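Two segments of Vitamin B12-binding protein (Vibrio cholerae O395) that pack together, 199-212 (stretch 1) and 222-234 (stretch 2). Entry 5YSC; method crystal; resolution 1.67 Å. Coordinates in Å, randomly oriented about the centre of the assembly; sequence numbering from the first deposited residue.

Stretch 1, residues 199-212: SIEQVLVKQPQVIF
Stretch 2 (222-234) HMWRAWQAELSAV

No clear direct hydrogen bond joins these two stretches; two tryptophans, a cluster of aliphatic side chains and two bridging waters hold them, burying 730 Å² in all. Stretch 1 begins with a helix (200-206). Gln207 leaves the helix with positive phi (phi/psi 62/51); Pro208 is extended (-60/142), Gln209 turns back to helical values (-71/-33), and a strand follows at 210-212. Ser199 caps the helix, its OG accepting from Gln202 N at 3.0 Å. Stretch 2 makes type I turns at His222-Arg225 and Gln228-Leu231, with a 3-10 segment at 225-226, then enters a helix at Ser232, Leu231 being its N-cap residue. In register, the CA of Gln207 lies 6.3 Å from the CA of Leu231, and the CA of Gln209 5.0 Å from the CA of Ala233.

Trp224 (chi1 m, chi2 107°) is buried, its flat indole lying among branched side chains: Ile211 CD1 (m, t) sits over one face, 4.0 Å from the centroid of the five-membered ring, while Val203 CB (chi1 t) reaches Trp224 CH2 at 3.7 Å. Trp227 (chi1 m, chi2 95°) offers a face to the helix; Leu204 CD1 and Ile200 CG2 lie over its six-membered ring, 3.9 and 4.3 Å from the centroid. Leu204 (m, t) also places CD2 3.7 Å from Leu231 CD1 (m, t), and Ile200 CG1 (m, t) meets Met223 CE (p, t, m) at 3.8 Å.

At Pro208 and Gln209 backbone carbonyls and waters join the contact, while Ile211 continues the apolar packing. Ala233, whose CB points toward stretch 1, fits where carbonyls crowd in: its CB is 3.3 Å from Gln209 O and 3.4 Å from Pro208 O. Water 1 donates to Pro208 O (2.7 Å) and accepts from Ala233 N (2.9 Å), serving a helix-start amide. Water 2 donates to Gln209 O (2.7 Å) and hydrogen-bonds Ser232 OG (3.0 Å; chi1 p).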

# COMPACT_ATOMS: atom_id res chain seq x y z
N SER A 199 7.00 17.00 13.38
CA SER A 199 6.43 17.62 14.57
C SER A 199 5.11 18.30 14.24
O SER A 199 4.82 18.64 13.09
CB SER A 199 7.41 18.66 15.14
OG SER A 199 7.39 19.82 14.33
N ILE A 200 4.30 18.52 15.29
CA ILE A 200 3.07 19.29 15.14
C ILE A 200 3.36 20.60 14.43
O ILE A 200 2.64 20.99 13.50
CB ILE A 200 2.41 19.54 16.51
CG1 ILE A 200 1.68 18.29 16.99
CG2 ILE A 200 1.44 20.74 16.41
CD1 ILE A 200 0.89 18.46 18.29
N GLU A 201 4.40 21.30 14.88
CA GLU A 201 4.74 22.60 14.31
C GLU A 201 5.01 22.49 12.81
O GLU A 201 4.57 23.33 12.02
CB GLU A 201 5.97 23.18 15.03
CG GLU A 201 5.72 23.71 16.45
CD GLU A 201 5.12 22.69 17.41
OE1 GLU A 201 4.25 23.09 18.24
OE2 GLU A 201 5.51 21.50 17.35
N GLN A 202 5.74 21.45 12.41
CA GLN A 202 6.04 21.23 11.01
C GLN A 202 4.78 21.18 10.14
O GLN A 202 4.73 21.79 9.08
CB GLN A 202 6.85 19.95 10.83
CG GLN A 202 8.32 20.09 11.20
CD GLN A 202 9.07 18.79 11.10
OE1 GLN A 202 9.05 17.98 12.02
NE2 GLN A 202 9.75 18.58 9.98
N VAL A 203 3.77 20.44 10.59
CA VAL A 203 2.49 20.40 9.89
C VAL A 203 1.85 21.78 9.92
O VAL A 203 1.41 22.31 8.90
CB VAL A 203 1.55 19.35 10.50
CG1 VAL A 203 0.22 19.31 9.73
CG2 VAL A 203 2.20 17.97 10.55
N LEU A 204 1.73 22.35 11.13
CA LEU A 204 1.06 23.63 11.30
C LEU A 204 1.63 24.67 10.35
O LEU A 204 0.89 25.41 9.69
CB LEU A 204 1.19 24.13 12.74
CG LEU A 204 0.50 23.33 13.85
CD1 LEU A 204 0.68 24.01 15.20
CD2 LEU A 204 -0.96 23.15 13.54
N VAL A 205 2.95 24.72 10.27
CA VAL A 205 3.60 25.69 9.41
C VAL A 205 3.17 25.48 7.98
O VAL A 205 2.88 26.44 7.26
CB VAL A 205 5.13 25.59 9.61
CG1 VAL A 205 5.90 26.00 8.37
CG2 VAL A 205 5.54 26.42 10.81
N LYS A 206 3.04 24.21 7.56
CA LYS A 206 2.82 23.86 6.16
C LYS A 206 1.41 24.16 5.67
O LYS A 206 1.19 24.28 4.46
CB LYS A 206 3.11 22.37 5.96
CG LYS A 206 4.59 21.98 5.94
CD LYS A 206 5.15 22.01 4.53
CE LYS A 206 6.57 21.47 4.47
NZ LYS A 206 7.08 21.44 3.09
N GLN A 207 0.43 24.26 6.56
CA GLN A 207 -0.90 24.71 6.14
C GLN A 207 -1.54 23.79 5.10
O GLN A 207 -2.05 24.27 4.08
CB GLN A 207 -0.80 26.14 5.57
CG GLN A 207 -2.07 26.96 5.74
CD GLN A 207 -2.43 27.12 7.19
OE1 GLN A 207 -1.59 26.90 8.08
NE2 GLN A 207 -3.68 27.49 7.46
N PRO A 208 -1.61 22.49 5.34
CA PRO A 208 -2.25 21.60 4.37
C PRO A 208 -3.71 21.97 4.14
O PRO A 208 -4.42 22.32 5.08
CB PRO A 208 -2.13 20.21 5.01
CG PRO A 208 -2.02 20.50 6.48
CD PRO A 208 -1.25 21.79 6.58
N GLN A 209 -4.16 21.86 2.91
CA GLN A 209 -5.57 22.08 2.60
C GLN A 209 -6.45 20.95 3.13
O GLN A 209 -7.58 21.19 3.55
CB GLN A 209 -5.75 22.23 1.09
CG GLN A 209 -5.26 23.57 0.57
CD GLN A 209 -5.27 23.60 -0.93
OE1 GLN A 209 -4.38 23.05 -1.59
NE2 GLN A 209 -6.29 24.23 -1.49
N VAL A 210 -5.91 19.73 3.13
CA VAL A 210 -6.60 18.52 3.57
C VAL A 210 -5.65 17.74 4.47
O VAL A 210 -4.45 17.66 4.18
CB VAL A 210 -7.01 17.64 2.37
CG1 VAL A 210 -7.65 16.38 2.89
CG2 VAL A 210 -7.94 18.37 1.43
N ILE A 211 -6.18 17.18 5.56
CA ILE A 211 -5.47 16.21 6.39
C ILE A 211 -6.16 14.85 6.28
O ILE A 211 -7.36 14.74 6.53
CB ILE A 211 -5.40 16.67 7.85
CG1 ILE A 211 -4.53 17.94 7.93
CG2 ILE A 211 -4.81 15.57 8.71
CD1 ILE A 211 -4.56 18.64 9.28
N PHE A 212 -5.39 13.83 5.92
CA PHE A 212 -5.84 12.45 5.92
C PHE A 212 -5.24 11.70 7.10
O PHE A 212 -4.05 11.86 7.40
CB PHE A 212 -5.46 11.76 4.62
CG PHE A 212 -6.25 12.25 3.42
CD1 PHE A 212 -7.63 12.18 3.39
CD2 PHE A 212 -5.60 12.83 2.35
CE1 PHE A 212 -8.31 12.61 2.32
CE2 PHE A 212 -6.28 13.30 1.25
CZ PHE A 212 -7.65 13.19 1.23
N HIS A 222 -9.78 13.48 16.64
CA HIS A 222 -8.46 13.56 16.04
C HIS A 222 -7.69 14.74 16.62
O HIS A 222 -8.25 15.70 17.17
CB HIS A 222 -8.53 13.65 14.52
CG HIS A 222 -9.13 14.91 14.00
ND1 HIS A 222 -8.41 16.09 13.92
CD2 HIS A 222 -10.36 15.18 13.51
CE1 HIS A 222 -9.18 17.03 13.41
NE2 HIS A 222 -10.37 16.51 13.15
N MET A 223 -6.37 14.64 16.51
CA MET A 223 -5.49 15.54 17.23
C MET A 223 -5.54 16.97 16.71
O MET A 223 -5.03 17.87 17.39
CB MET A 223 -4.06 15.03 17.17
CG MET A 223 -3.52 14.94 15.74
SD MET A 223 -1.83 14.29 15.61
CE MET A 223 -0.95 15.59 16.49
N TRP A 224 -6.13 17.20 15.54
CA TRP A 224 -6.06 18.52 14.92
C TRP A 224 -7.26 19.39 15.27
O TRP A 224 -7.28 20.56 14.89
CB TRP A 224 -5.91 18.37 13.39
CG TRP A 224 -4.73 17.51 13.03
CD1 TRP A 224 -4.75 16.23 12.54
CD2 TRP A 224 -3.33 17.85 13.18
NE1 TRP A 224 -3.47 15.76 12.37
CE2 TRP A 224 -2.58 16.72 12.76
CE3 TRP A 224 -2.66 18.98 13.63
CZ2 TRP A 224 -1.19 16.72 12.76
CZ3 TRP A 224 -1.26 18.96 13.63
CH2 TRP A 224 -0.55 17.84 13.20
N ARG A 225 -8.23 18.86 16.02
CA ARG A 225 -9.34 19.69 16.49
C ARG A 225 -8.84 20.80 17.40
O ARG A 225 -9.27 21.95 17.29
CB ARG A 225 -10.35 18.82 17.23
CG ARG A 225 -11.02 17.77 16.38
CD ARG A 225 -11.75 16.77 17.25
NE ARG A 225 -10.87 16.27 18.30
CZ ARG A 225 -11.23 16.07 19.57
NH1 ARG A 225 -12.47 16.33 19.96
NH2 ARG A 225 -10.34 15.62 20.45
N ALA A 226 -7.94 20.45 18.31
CA ALA A 226 -7.29 21.46 19.16
C ALA A 226 -6.65 22.60 18.36
O ALA A 226 -6.41 23.67 18.93
CB ALA A 226 -6.24 20.78 20.04
N TRP A 227 -6.41 22.41 17.06
CA TRP A 227 -5.67 23.36 16.25
C TRP A 227 -6.55 24.00 15.18
O TRP A 227 -6.05 24.42 14.13
CB TRP A 227 -4.46 22.67 15.61
CG TRP A 227 -3.59 22.09 16.64
CD1 TRP A 227 -3.60 20.82 17.11
CD2 TRP A 227 -2.60 22.79 17.39
NE1 TRP A 227 -2.66 20.67 18.09
CE2 TRP A 227 -2.02 21.87 18.27
CE3 TRP A 227 -2.13 24.10 17.38
CZ2 TRP A 227 -1.00 22.22 19.16
CZ3 TRP A 227 -1.11 24.45 18.25
CH2 TRP A 227 -0.56 23.51 19.12
N GLN A 228 -7.86 24.09 15.43
CA GLN A 228 -8.76 24.62 14.41
C GLN A 228 -8.33 25.99 13.93
O GLN A 228 -8.32 26.27 12.73
CB GLN A 228 -10.19 24.69 14.94
CG GLN A 228 -11.16 25.10 13.85
CD GLN A 228 -12.55 24.65 14.16
OE1 GLN A 228 -13.30 24.24 13.27
NE2 GLN A 228 -12.92 24.71 15.43
N ALA A 229 -8.02 26.88 14.87
CA ALA A 229 -7.71 28.27 14.52
C ALA A 229 -6.54 28.36 13.56
O ALA A 229 -6.55 29.20 12.65
CB ALA A 229 -7.43 29.07 15.78
N GLU A 230 -5.54 27.50 13.73
CA GLU A 230 -4.32 27.55 12.92
C GLU A 230 -4.38 26.69 11.66
O GLU A 230 -3.46 26.78 10.84
CB GLU A 230 -3.08 27.15 13.73
CG GLU A 230 -3.31 26.22 14.88
CD GLU A 230 -3.94 26.91 16.09
OE1 GLU A 230 -3.48 28.00 16.50
OE2 GLU A 230 -4.92 26.36 16.62
N LEU A 231 -5.40 25.86 11.51
CA LEU A 231 -5.51 24.94 10.37
C LEU A 231 -6.79 25.15 9.58
O LEU A 231 -7.88 24.81 10.05
CB LEU A 231 -5.42 23.51 10.86
CG LEU A 231 -4.00 23.10 11.29
CD1 LEU A 231 -4.02 21.74 11.92
CD2 LEU A 231 -3.02 23.09 10.11
N SER A 232 -6.66 25.68 8.36
CA SER A 232 -7.82 25.81 7.48
C SER A 232 -8.43 24.44 7.16
O SER A 232 -9.65 24.32 7.00
CB SER A 232 -7.44 26.53 6.19
OG SER A 232 -6.57 25.73 5.39
N ALA A 233 -7.60 23.41 7.06
CA ALA A 233 -8.15 22.07 6.89
C ALA A 233 -9.15 21.73 7.98
O ALA A 233 -10.14 21.05 7.72
CB ALA A 233 -7.04 21.03 6.83
N VAL A 234 -8.93 22.18 9.22
CA VAL A 234 -9.89 21.85 10.27
C VAL A 234 -11.12 22.75 10.17
O VAL A 234 -12.25 22.27 10.26
CB VAL A 234 -9.22 21.95 11.65
CG1 VAL A 234 -10.21 21.61 12.77
CG2 VAL A 234 -8.03 21.00 11.70
O HOH W 1 -4.70 23.83 7.24
O HOH W 2 -8.21 23.84 3.69